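PDB 7AGM: N-acetylmuramoyl-L-alanine amidase from Mycolicibacterium smegmatis, which hydrolyses, as a zinc-dependent amidase, the amide bond between N-acetylmuramic acid and L-alanine in peptidoglycan, and so probably frees stem peptides from the glycan strands. Local coordinates for residues Met9-Pro15 with Val72-Arg78; Val29-Arg33 with Ala169-Leu173; Val63-Leu67 with Ile208-Ile212; Gly115-His119 with Ile151-Ile157. All coordinates share one frame. Residue numbers count along the deposited sequence, not the author numbering.

Interaction 1. Residues Met9-Pro15 with Val72-Arg78; sequences MIVFLDP and VRTAMSR
Two extended strands, 10-15 and 73-76, lie side by side in parallel, their axes 4.7 Å apart and 28° off, paired I10 with R73 through L13 with M76. Before the strand, V72 sets CG1 3.6 Å from V11 CG2. R73 N donates to M9 O (2.8 Å) and R73 O accepts from V11 N (2.9 Å); its guanidinium turns to the carbonyl of G8. T74 lies on the V11 and L13 face. A75 N reaches V11 O (3.2 Å), and A75 O takes L13 N (2.8 Å). M76 (chi1 m) brings CE 3.6 Å from P15 CG. S77 N closes the ladder on L13 O (3.0 Å), while S77 OG (chi1 p) donates to D14 OD1 (2.7 Å). R78 NE donates to P15 O (3.0 Å), while its NH2 bonds the carbonyl of H53. This parallel edge pairing is that of a beta-alpha-beta crossover. Strand 73-76 is the sheet edge, strand 102-109 flanks 10-15 on its other side, helices 52-69 and 198-219 pack on the V11 face, and helix 88-98 packs against F12.

Interaction 2. Residues Val29-Arg33 with Ala169-Leu173; sequences VPTGR and AGLNL
N172, T31 and L173 carry most of this junction, in which the turn leaving strand 28-30 rests on the short helix 169-173. N172 gives up the largest area. Its CA-CB bond points toward the turn, and with chi1 m and chi2 near -22° the carboxamide works at both ends: ND2 donates to T31 O at 3.0 Å, and OD1 accepts from R33 NH2 at 3.0 Å and, weakly, from R33 NE, also at 3.0 Å. The same ND2 bonds the carbonyl of S166, and the R33 guanidinium has a further partner in P125 O.

T31 meets the helix through its backbone, its CA 4.5 Å from that of A169 and its O 3.6 Å from A169 CA. Its CA-CB bond points away from the helix; with chi1 p, OG1 accepts from R33 N at 3.2 Å, an ST turn. L173 (chi1 m, chi2 t) lays CD1 3.8 Å from P30 O and CD2 3.6 Å from G32 CA. G32 has phi 94° and psi -7°, and a side chain here would crowd N172 CB and L173 CD2.

An asparagine bridging a backbone carbonyl and an arginine thus fastens the turn to the helix. Around it, strand 36-38 pairs with 28-30, helix 88-98 touches V29, P30 and L173, and L171 packs on strands 119-123 and 178-185.

Interaction 3. Residues Val63-Leu67 with Ile208-Ile212; sequences VRAAL and IVRGI
Segments 63-67 and 208-212 are both regular alpha-helix, their axes approaching to 10.0 Å and crossing at -47°, with N-to-C directions running broadly the same way. The closest CA pair is V63 with V209, 6.0 Å apart. Within each segment the helical bond is plain: L67 N to V63 O at 3.0 Å, I212 N to I208 O at 2.9 Å.

Between the helices the contact is entirely apolar. V209 (chi1 t) lies at its middle: CG2 sits 3.7 Å from A66 CB and 3.9 Å from V63 CG1, the small A66 letting it come close to the opposing helix. V63, also t, sends CG2 to I208 CG2 and CG1 to I212 CD1, both at 4.0 Å. L67 (chi1 m, chi2 t) places CD2 4.0 Å from I212 CG2.

This is the helix-on-helix packing of an alpha/beta fold, two neighbours covering one face of the sheet. Beneath them lie L13 and V11 of strand 10-15, reached by V63, L67 and I212, and I106 and V104 of strand 102-109.

Interaction 4. Residues Gly115-His119 with Ile151-Ile157; sequences GRGFH and IPPATYI
Two loops meet here through a single beta bridge, F118 with P153 (CA-CA 4.9 Å), just ahead of strand 119-123 of the alpha/beta fold. G115 opens the contact, its CA 3.3 Å from T155 OG1; a side chain there would run into the Y156 ring. R116 O accepts from T155 N at 3.1 Å and also receives A154 CA at 3.2 Å as a CA-H...O contact, while the guanidinium lays one face over P152 CG (NH1 to CG 3.5 Å) and forms a salt bridge with D191. G117, at phi 110° and psi 177°, presses its CA to 3.0 Å from P152 O, where no CB could fit. F118 makes both bridge bonds: its N donates to P152 O (3.0 Å), its O accepts from A154 N (2.7 Å). With chi1 p, the F118 ring takes P153 CA over its face, 3.9 Å from the centroid, in a CH-pi contact, and brings CD2 3.8 Å from I151 CG2. H119, about 9 Å from the zinc by its side chain, receives I157 CG2 over its ring, 3.5 Å from the centroid. Y156 OH hydrogen-bonds D109 OD2, and one water joins that OH (2.9 Å) to H119 ND1 (2.7 Å) and G117 O (2.7 Å).

From the N terminus, strand 10-15 opens interaction 1, and the chain passes through 29-33 and helix 52-69 before 72-78 returns to close it. Interactions 2 and 3 are already open by then, so both cross interaction 1. Residues 115-119 and 151-157 then close interaction 4, nested inside the loops of interactions 2 and 3. Interaction 2 closes at 169-173, joining the turn after strand 28-30 to that helix, and interaction 3 last, at 208-212 near the C-terminal end, so 2 and 3 cross as well. Interactions 1 and 3 touch directly, V72 N lying 3.0 Å from L67 O, and join the sheet edge to its covering helices. Interaction 4 ties loops on the opposite side of the chain's centre from interaction 1.

Interaction 1. Residues Met9-Pro15 with Val72-Arg78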
loop_
_atom_site.group_PDB
_atom_site.type_symbol
_atom_site.label_atom_id
_atom_site.label_comp_id
_atom_site.label_asym_id
_atom_site.label_seq_id
_atom_site.Cartn_x
_atom_site.Cartn_y
_atom_site.Cartn_z
ATOM N N MET A 9 1.763 15.537 11.374
ATOM C CA MET A 9 1.086 15.201 10.132
ATOM C C MET A 9 0.431 13.829 10.250
ATOM O O MET A 9 0.761 13.033 11.133
ATOM C CB MET A 9 2.062 15.287 8.954
ATOM C CG MET A 9 2.583 16.718 8.740
ATOM S SD MET A 9 3.746 16.884 7.369
ATOM C CE MET A 9 2.650 17.071 5.967
ATOM N N ILE A 10 -0.528 13.567 9.362
ATOM C CA ILE A 10 -1.441 12.433 9.491
ATOM C C ILE A 10 -1.243 11.476 8.324
ATOM O O ILE A 10 -1.344 11.880 7.160
ATOM C CB ILE A 10 -2.905 12.902 9.550
ATOM C CG1 ILE A 10 -3.102 13.922 10.673
ATOM C CG2 ILE A 10 -3.829 11.720 9.697
ATOM C CD1 ILE A 10 -4.363 14.727 10.513
ATOM N N VAL A 11 -0.997 10.205 8.635
ATOM C CA VAL A 11 -0.848 9.153 7.636
ATOM C C VAL A 11 -1.885 8.071 7.908
ATOM O O VAL A 11 -1.977 7.555 9.033
ATOM C CB VAL A 11 0.568 8.546 7.664
ATOM C CG1 VAL A 11 0.680 7.373 6.685
ATOM C CG2 VAL A 11 1.623 9.618 7.381
ATOM N N PHE A 12 -2.660 7.720 6.883
ATOM C CA PHE A 12 -3.567 6.579 6.948
ATOM C C PHE A 12 -2.887 5.372 6.315
ATOM O O PHE A 12 -2.421 5.446 5.168
ATOM C CB PHE A 12 -4.877 6.888 6.222
ATOM C CG PHE A 12 -5.916 5.806 6.365
ATOM C CD1 PHE A 12 -6.710 5.732 7.509
ATOM C CD2 PHE A 12 -6.112 4.865 5.361
ATOM C CE1 PHE A 12 -7.675 4.734 7.644
ATOM C CE2 PHE A 12 -7.076 3.879 5.489
ATOM C CZ PHE A 12 -7.861 3.810 6.639
ATOM N N LEU A 13 -2.818 4.269 7.070
ATOM C CA LEU A 13 -2.145 3.045 6.650
ATOM C C LEU A 13 -3.177 1.961 6.388
ATOM O O LEU A 13 -4.054 1.717 7.224
ATOM C CB LEU A 13 -1.163 2.576 7.727
ATOM C CG LEU A 13 0.006 3.524 8.002
ATOM C CD1 LEU A 13 0.755 3.085 9.259
ATOM C CD2 LEU A 13 0.945 3.593 6.792
ATOM N N ASP A 14 -3.060 1.299 5.238
ATOM C CA ASP A 14 -4.012 0.274 4.810
ATOM C C ASP A 14 -3.287 -1.024 4.483
ATOM O O ASP A 14 -2.833 -1.232 3.348
ATOM C CB ASP A 14 -4.831 0.760 3.614
ATOM C CG ASP A 14 -5.667 -0.342 2.995
ATOM O OD1 ASP A 14 -6.210 -1.173 3.755
ATOM O OD2 ASP A 14 -5.784 -0.370 1.749
ATOM N N PRO A 15 -3.177 -1.936 5.448
ATOM C CA PRO A 15 -2.639 -3.270 5.133
ATOM C C PRO A 15 -3.662 -4.059 4.330
ATOM O O PRO A 15 -4.767 -4.338 4.806
ATOM C CB PRO A 15 -2.379 -3.892 6.510
ATOM C CG PRO A 15 -3.269 -3.142 7.460
ATOM C CD PRO A 15 -3.560 -1.781 6.864
ATOM N N VAL A 72 4.624 11.258 13.949
ATOM C CA VAL A 72 3.602 11.303 12.906
ATOM C C VAL A 72 2.363 10.570 13.412
ATOM O O VAL A 72 2.470 9.482 13.995
ATOM C CB VAL A 72 4.132 10.685 11.598
ATOM C CG1 VAL A 72 3.010 10.531 10.582
ATOM C CG2 VAL A 72 5.264 11.555 11.017
ATOM N N ARG A 73 1.192 11.181 13.224
ATOM C CA ARG A 73 -0.078 10.572 13.597
ATOM C C ARG A 73 -0.441 9.494 12.591
ATOM O O ARG A 73 -0.240 9.667 11.385
ATOM C CB ARG A 73 -1.193 11.620 13.572
ATOM C CG ARG A 73 -1.087 12.728 14.606
ATOM C CD ARG A 73 -2.255 13.701 14.432
ATOM N NE ARG A 73 -2.561 14.483 15.627
ATOM C CZ ARG A 73 -2.285 15.775 15.781
ATOM N NH1 ARG A 73 -1.676 16.456 14.810
ATOM N NH2 ARG A 73 -2.621 16.387 16.912
ATOM N N THR A 74 -0.998 8.390 13.080
ATOM C CA THR A 74 -1.419 7.318 12.193
ATOM C C THR A 74 -2.805 6.810 12.565
ATOM O O THR A 74 -3.258 6.912 13.714
ATOM C CB THR A 74 -0.429 6.130 12.178
ATOM O OG1 THR A 74 -0.343 5.548 13.486
ATOM C CG2 THR A 74 0.965 6.569 11.725
ATOM N N ALA A 75 -3.454 6.226 11.559
ATOM C CA ALA A 75 -4.632 5.391 11.732
ATOM C C ALA A 75 -4.528 4.248 10.739
ATOM O O ALA A 75 -3.859 4.373 9.711
ATOM C CB ALA A 75 -5.944 6.152 11.509
ATOM N N MET A 76 -5.172 3.128 11.056
ATOM C CA MET A 76 -5.123 1.941 10.212
ATOM C C MET A 76 -6.513 1.529 9.744
ATOM O O MET A 76 -7.521 1.777 10.412
ATOM C CB MET A 76 -4.416 0.779 10.924
ATOM C CG MET A 76 -2.929 1.023 11.129
ATOM S SD MET A 76 -2.089 -0.392 11.846
ATOM C CE MET A 76 -2.505 -1.673 10.671
ATOM N N SER A 77 -6.560 0.884 8.580
ATOM C CA SER A 77 -7.829 0.452 8.012
ATOM C C SER A 77 -8.404 -0.781 8.698
ATOM O O SER A 77 -9.605 -1.034 8.570
ATOM C CB SER A 77 -7.653 0.151 6.527
ATOM O OG SER A 77 -6.751 -0.922 6.354
ATOM N N ARG A 78 -7.584 -1.557 9.402
ATOM C CA ARG A 78 -8.071 -2.722 10.123
ATOM C C ARG A 78 -7.229 -2.893 11.374
ATOM O O ARG A 78 -6.113 -2.375 11.470
ATOM C CB ARG A 78 -8.053 -3.989 9.256
ATOM C CG ARG A 78 -6.685 -4.386 8.725
ATOM C CD ARG A 78 -6.840 -5.683 7.952
ATOM N NE ARG A 78 -5.733 -6.069 7.077
ATOM C CZ ARG A 78 -4.966 -7.147 7.252
ATOM N NH1 ARG A 78 -5.126 -7.930 8.319
ATOM N NH2 ARG A 78 -4.037 -7.446 6.354
#

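Interaction 2. Residues Val29-Arg33 with Ala169-Leu173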
loop_
_atom_site.group_PDB
_atom_site.type_symbol
_atom_site.label_atom_id
_atom_site.label_comp_id
_atom_site.label_asym_id
_atom_site.label_seq_id
_atom_site.Cartn_x
_atom_site.Cartn_y
_atom_site.Cartn_z
ATOM N N VAL A 29 -19.191 -3.176 -4.825
ATOM C CA VAL A 29 -18.993 -1.832 -4.281
ATOM C C VAL A 29 -18.470 -0.935 -5.396
ATOM O O VAL A 29 -17.844 -1.433 -6.342
ATOM C CB VAL A 29 -18.054 -1.847 -3.059
ATOM C CG1 VAL A 29 -18.553 -2.820 -1.991
ATOM C CG2 VAL A 29 -16.628 -2.175 -3.474
ATOM N N PRO A 30 -18.697 0.375 -5.339
ATOM C CA PRO A 30 -18.275 1.243 -6.443
ATOM C C PRO A 30 -16.763 1.332 -6.563
ATOM O O PRO A 30 -16.026 1.275 -5.574
ATOM C CB PRO A 30 -18.871 2.606 -6.070
ATOM C CG PRO A 30 -19.062 2.549 -4.602
ATOM C CD PRO A 30 -19.405 1.126 -4.287
ATOM N N THR A 31 -16.307 1.490 -7.808
ATOM C CA THR A 31 -14.890 1.616 -8.119
ATOM C C THR A 31 -14.421 3.057 -8.194
ATOM O O THR A 31 -13.208 3.301 -8.157
ATOM C CB THR A 31 -14.605 0.998 -9.488
ATOM O OG1 THR A 31 -15.307 1.745 -10.500
ATOM C CG2 THR A 31 -15.042 -0.444 -9.520
ATOM N N GLY A 32 -15.343 4.012 -8.334
ATOM C CA GLY A 32 -14.989 5.399 -8.541
ATOM C C GLY A 32 -14.945 5.825 -9.990
ATOM O O GLY A 32 -14.797 7.025 -10.265
ATOM N N ARG A 33 -15.077 4.890 -10.927
ATOM C CA ARG A 33 -15.119 5.218 -12.347
ATOM C C ARG A 33 -16.371 4.669 -13.021
ATOM O O ARG A 33 -16.377 4.421 -14.229
ATOM C CB ARG A 33 -13.845 4.771 -13.063
ATOM C CG ARG A 33 -12.597 5.414 -12.491
ATOM C CD ARG A 33 -11.366 5.029 -13.281
ATOM N NE ARG A 33 -10.146 5.369 -12.564
ATOM C CZ ARG A 33 -9.424 6.467 -12.754
ATOM N NH1 ARG A 33 -9.782 7.363 -13.673
ATOM N NH2 ARG A 33 -8.330 6.666 -12.028
ATOM N N ALA A 169 -9.932 0.634 -6.641
ATOM C CA ALA A 169 -10.961 1.466 -6.017
ATOM C C ALA A 169 -10.383 2.383 -4.943
ATOM O O ALA A 169 -10.761 3.557 -4.847
ATOM C CB ALA A 169 -12.074 0.584 -5.442
ATOM N N GLY A 170 -9.469 1.872 -4.116
ATOM C CA GLY A 170 -8.918 2.697 -3.051
ATOM C C GLY A 170 -8.156 3.904 -3.564
ATOM O O GLY A 170 -8.184 4.972 -2.944
ATOM N N LEU A 171 -7.468 3.758 -4.701
ATOM C CA LEU A 171 -6.789 4.884 -5.337
ATOM C C LEU A 171 -7.776 5.804 -6.047
ATOM O O LEU A 171 -7.699 7.032 -5.906
ATOM C CB LEU A 171 -5.738 4.361 -6.320
ATOM C CG LEU A 171 -4.526 3.679 -5.664
ATOM C CD1 LEU A 171 -3.642 3.068 -6.738
ATOM C CD2 LEU A 171 -3.718 4.627 -4.795
ATOM N N ASN A 172 -8.732 5.234 -6.784
ATOM C CA ASN A 172 -9.687 6.067 -7.515
ATOM C C ASN A 172 -10.479 6.956 -6.569
ATOM O O ASN A 172 -10.821 8.095 -6.908
ATOM C CB ASN A 172 -10.672 5.189 -8.281
ATOM C CG ASN A 172 -10.024 4.371 -9.367
ATOM O OD1 ASN A 172 -8.940 4.695 -9.850
ATOM N ND2 ASN A 172 -10.712 3.319 -9.791
ATOM N N LEU A 173 -10.813 6.442 -5.392
ATOM C CA LEU A 173 -11.732 7.144 -4.507
ATOM C C LEU A 173 -11.035 8.087 -3.536
ATOM O O LEU A 173 -11.718 8.874 -2.868
ATOM C CB LEU A 173 -12.603 6.136 -3.745
ATOM C CG LEU A 173 -13.587 5.319 -4.592
ATOM C CD1 LEU A 173 -14.109 4.099 -3.837
ATOM C CD2 LEU A 173 -14.742 6.205 -5.060
#

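Interaction 3. Residues Val63-Leu67 with Ile208-Ile212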
loop_
_atom_site.group_PDB
_atom_site.type_symbol
_atom_site.label_atom_id
_atom_site.label_comp_id
_atom_site.label_asym_id
_atom_site.label_seq_id
_atom_site.Cartn_x
_atom_site.Cartn_y
_atom_site.Cartn_z
ATOM N N VAL A 63 5.749 -0.251 9.969
ATOM C CA VAL A 63 5.670 1.116 9.457
ATOM C C VAL A 63 5.058 2.040 10.505
ATOM O O VAL A 63 5.573 3.131 10.771
ATOM C CB VAL A 63 4.876 1.157 8.136
ATOM C CG1 VAL A 63 4.543 2.605 7.742
ATOM C CG2 VAL A 63 5.647 0.456 7.007
ATOM N N ARG A 64 3.952 1.611 11.123
ATOM C CA ARG A 64 3.282 2.459 12.107
ATOM C C ARG A 64 4.205 2.803 13.268
ATOM O O ARG A 64 4.269 3.959 13.704
ATOM C CB ARG A 64 2.008 1.797 12.634
ATOM C CG ARG A 64 1.410 2.618 13.760
ATOM C CD ARG A 64 0.082 2.123 14.192
ATOM N NE ARG A 64 0.193 0.901 14.967
ATOM C CZ ARG A 64 -0.850 0.302 15.522
ATOM N NH1 ARG A 64 -2.061 0.827 15.383
ATOM N NH2 ARG A 64 -0.682 -0.816 16.209
ATOM N N ALA A 65 4.901 1.800 13.810
ATOM C CA ALA A 65 5.804 2.047 14.930
ATOM C C ALA A 65 6.870 3.078 14.573
ATOM O O ALA A 65 7.173 3.970 15.375
ATOM C CB ALA A 65 6.459 0.738 15.365
ATOM N N ALA A 66 7.439 2.989 13.367
ATOM C CA ALA A 66 8.478 3.938 12.984
ATOM C C ALA A 66 7.908 5.340 12.812
ATOM O O ALA A 66 8.539 6.324 13.218
ATOM C CB ALA A 66 9.196 3.466 11.719
ATOM N N LEU A 67 6.703 5.449 12.245
ATOM C CA LEU A 67 6.070 6.759 12.095
ATOM C C LEU A 67 5.769 7.383 13.452
ATOM O O LEU A 67 6.018 8.575 13.664
ATOM C CB LEU A 67 4.795 6.645 11.257
ATOM C CG LEU A 67 5.038 6.339 9.782
ATOM C CD1 LEU A 67 3.710 6.216 9.054
ATOM C CD2 LEU A 67 5.919 7.413 9.137
ATOM N N ILE A 208 9.571 1.879 3.123
ATOM C CA ILE A 208 8.292 2.574 3.012
ATOM C C ILE A 208 8.273 3.816 3.900
ATOM O O ILE A 208 7.805 4.885 3.485
ATOM C CB ILE A 208 7.132 1.603 3.307
ATOM C CG1 ILE A 208 7.082 0.520 2.218
ATOM C CG2 ILE A 208 5.804 2.376 3.448
ATOM C CD1 ILE A 208 6.106 -0.619 2.516
ATOM N N VAL A 209 8.803 3.702 5.124
ATOM C CA VAL A 209 8.860 4.849 6.030
ATOM C C VAL A 209 9.690 5.981 5.435
ATOM O O VAL A 209 9.308 7.156 5.523
ATOM C CB VAL A 209 9.379 4.415 7.417
ATOM C CG1 VAL A 209 9.692 5.628 8.273
ATOM C CG2 VAL A 209 8.354 3.532 8.111
ATOM N N ARG A 210 10.824 5.656 4.807
ATOM C CA ARG A 210 11.621 6.698 4.157
ATOM C C ARG A 210 10.825 7.389 3.059
ATOM O O ARG A 210 10.895 8.614 2.906
ATOM C CB ARG A 210 12.911 6.108 3.588
ATOM C CG ARG A 210 13.921 5.690 4.644
ATOM C CD ARG A 210 15.126 4.998 4.020
ATOM N NE ARG A 210 15.907 5.902 3.181
ATOM C CZ ARG A 210 16.952 5.533 2.445
ATOM N NH1 ARG A 210 17.350 4.267 2.436
ATOM N NH2 ARG A 210 17.600 6.431 1.714
ATOM N N GLY A 211 10.066 6.617 2.278
ATOM C CA GLY A 211 9.191 7.220 1.279
ATOM C C GLY A 211 8.150 8.143 1.889
ATOM O O GLY A 211 7.904 9.245 1.386
ATOM N N ILE A 212 7.498 7.692 2.964
ATOM C CA ILE A 212 6.473 8.504 3.622
ATOM C C ILE A 212 7.081 9.775 4.194
ATOM O O ILE A 212 6.573 10.882 3.968
ATOM C CB ILE A 212 5.743 7.687 4.705
ATOM C CG1 ILE A 212 4.994 6.521 4.059
ATOM C CG2 ILE A 212 4.805 8.595 5.515
ATOM C CD1 ILE A 212 4.343 5.585 5.087
#

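Interaction 4. Residues Gly115-His119 with Ile151-Ile157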
loop_
_atom_site.group_PDB
_atom_site.type_symbol
_atom_site.label_atom_id
_atom_site.label_comp_id
_atom_site.label_asym_id
_atom_site.label_seq_id
_atom_site.Cartn_x
_atom_site.Cartn_y
_atom_site.Cartn_z
ATOM N N GLY A 115 9.950 -13.228 -11.934
ATOM C CA GLY A 115 9.939 -11.784 -11.776
ATOM C C GLY A 115 9.870 -11.412 -10.305
ATOM O O GLY A 115 9.145 -12.034 -9.534
ATOM N N ARG A 116 10.637 -10.395 -9.926
ATOM C CA ARG A 116 10.654 -9.938 -8.545
ATOM C C ARG A 116 10.726 -8.423 -8.513
ATOM O O ARG A 116 10.938 -7.762 -9.537
ATOM C CB ARG A 116 11.833 -10.524 -7.759
ATOM C CG ARG A 116 13.179 -9.864 -8.054
ATOM C CD ARG A 116 14.222 -10.178 -6.983
ATOM N NE ARG A 116 13.827 -9.655 -5.680
ATOM C CZ ARG A 116 14.659 -9.107 -4.794
ATOM N NH1 ARG A 116 15.955 -8.992 -5.056
ATOM N NH2 ARG A 116 14.186 -8.666 -3.638
ATOM N N GLY A 117 10.533 -7.871 -7.324
ATOM C CA GLY A 117 10.696 -6.449 -7.108
ATOM C C GLY A 117 9.373 -5.749 -6.842
ATOM O O GLY A 117 8.295 -6.346 -6.867
ATOM N N PHE A 118 9.484 -4.450 -6.569
ATOM C CA PHE A 118 8.354 -3.633 -6.130
ATOM C C PHE A 118 7.739 -2.848 -7.288
ATOM O O PHE A 118 8.388 -2.550 -8.296
ATOM C CB PHE A 118 8.786 -2.644 -5.033
ATOM C CG PHE A 118 9.597 -1.480 -5.551
ATOM C CD1 PHE A 118 8.970 -0.344 -6.065
ATOM C CD2 PHE A 118 10.985 -1.524 -5.547
ATOM C CE1 PHE A 118 9.715 0.716 -6.566
ATOM C CE2 PHE A 118 11.736 -0.461 -6.045
ATOM C CZ PHE A 118 11.091 0.664 -6.555
ATOM N N HIS A 119 6.473 -2.473 -7.117
ATOM C CA HIS A 119 5.907 -1.420 -7.949
ATOM C C HIS A 119 4.946 -0.569 -7.130
ATOM O O HIS A 119 4.301 -1.052 -6.191
ATOM C CB HIS A 119 5.362 -1.910 -9.320
ATOM C CG HIS A 119 4.224 -2.883 -9.246
ATOM N ND1 HIS A 119 4.352 -4.154 -8.722
ATOM C CD2 HIS A 119 2.950 -2.795 -9.700
ATOM C CE1 HIS A 119 3.197 -4.789 -8.822
ATOM N NE2 HIS A 119 2.329 -3.987 -9.413
ATOM N N ILE A 151 15.938 -2.608 -2.931
ATOM C CA ILE A 151 14.852 -3.456 -3.409
ATOM C C ILE A 151 14.690 -3.159 -4.894
ATOM O O ILE A 151 14.455 -2.000 -5.258
ATOM C CB ILE A 151 13.551 -3.173 -2.646
ATOM C CG1 ILE A 151 13.771 -3.306 -1.140
ATOM C CG2 ILE A 151 12.437 -4.097 -3.130
ATOM C CD1 ILE A 151 12.691 -2.636 -0.329
ATOM N N PRO A 152 14.801 -4.142 -5.780
ATOM C CA PRO A 152 14.756 -3.837 -7.212
ATOM C C PRO A 152 13.352 -3.441 -7.632
ATOM O O PRO A 152 12.367 -3.988 -7.125
ATOM C CB PRO A 152 15.174 -5.161 -7.869
ATOM C CG PRO A 152 14.790 -6.203 -6.887
ATOM C CD PRO A 152 14.988 -5.586 -5.523
ATOM N N PRO A 153 13.214 -2.473 -8.534
ATOM C CA PRO A 153 11.904 -2.238 -9.147
ATOM C C PRO A 153 11.476 -3.471 -9.924
ATOM O O PRO A 153 12.307 -4.171 -10.513
ATOM C CB PRO A 153 12.151 -1.041 -10.075
ATOM C CG PRO A 153 13.626 -0.987 -10.268
ATOM C CD PRO A 153 14.246 -1.545 -9.024
ATOM N N ALA A 154 10.170 -3.734 -9.907
ATOM C CA ALA A 154 9.621 -4.950 -10.494
ATOM C C ALA A 154 10.070 -5.109 -11.933
ATOM O O ALA A 154 10.057 -4.157 -12.714
ATOM C CB ALA A 154 8.093 -4.930 -10.445
ATOM N N THR A 155 10.445 -6.340 -12.272
ATOM C CA THR A 155 10.915 -6.693 -13.603
ATOM C C THR A 155 9.790 -7.108 -14.543
ATOM O O THR A 155 10.047 -7.331 -15.730
ATOM C CB THR A 155 11.921 -7.849 -13.502
ATOM O OG1 THR A 155 11.301 -8.969 -12.854
ATOM C CG2 THR A 155 13.153 -7.430 -12.705
ATOM N N TYR A 156 8.556 -7.205 -14.050
ATOM C CA TYR A 156 7.478 -7.860 -14.778
ATOM C C TYR A 156 6.224 -7.016 -14.954
ATOM O O TYR A 156 5.300 -7.461 -15.645
ATOM C CB TYR A 156 7.097 -9.188 -14.096
ATOM C CG TYR A 156 6.537 -9.020 -12.696
ATOM C CD1 TYR A 156 7.379 -8.915 -11.592
ATOM C CD2 TYR A 156 5.166 -8.958 -12.483
ATOM C CE1 TYR A 156 6.867 -8.756 -10.315
ATOM C CE2 TYR A 156 4.645 -8.800 -11.204
ATOM C CZ TYR A 156 5.500 -8.698 -10.126
ATOM O OH TYR A 156 4.990 -8.538 -8.856
ATOM N N ILE A 157 6.150 -5.831 -14.350
ATOM C CA ILE A 157 4.990 -4.960 -14.490
ATOM C C ILE A 157 5.463 -3.546 -14.192
ATOM O O ILE A 157 6.415 -3.346 -13.432
ATOM C CB ILE A 157 3.835 -5.403 -13.553
ATOM C CG1 ILE A 157 2.585 -4.545 -13.789
ATOM C CG2 ILE A 157 4.285 -5.358 -12.094
ATOM C CD1 ILE A 157 1.369 -5.013 -13.023
HETATM O O HOH W 1 13.232 -10.775 -11.846
HETATM O O HOH W 2 5.703 -6.058 -7.442
#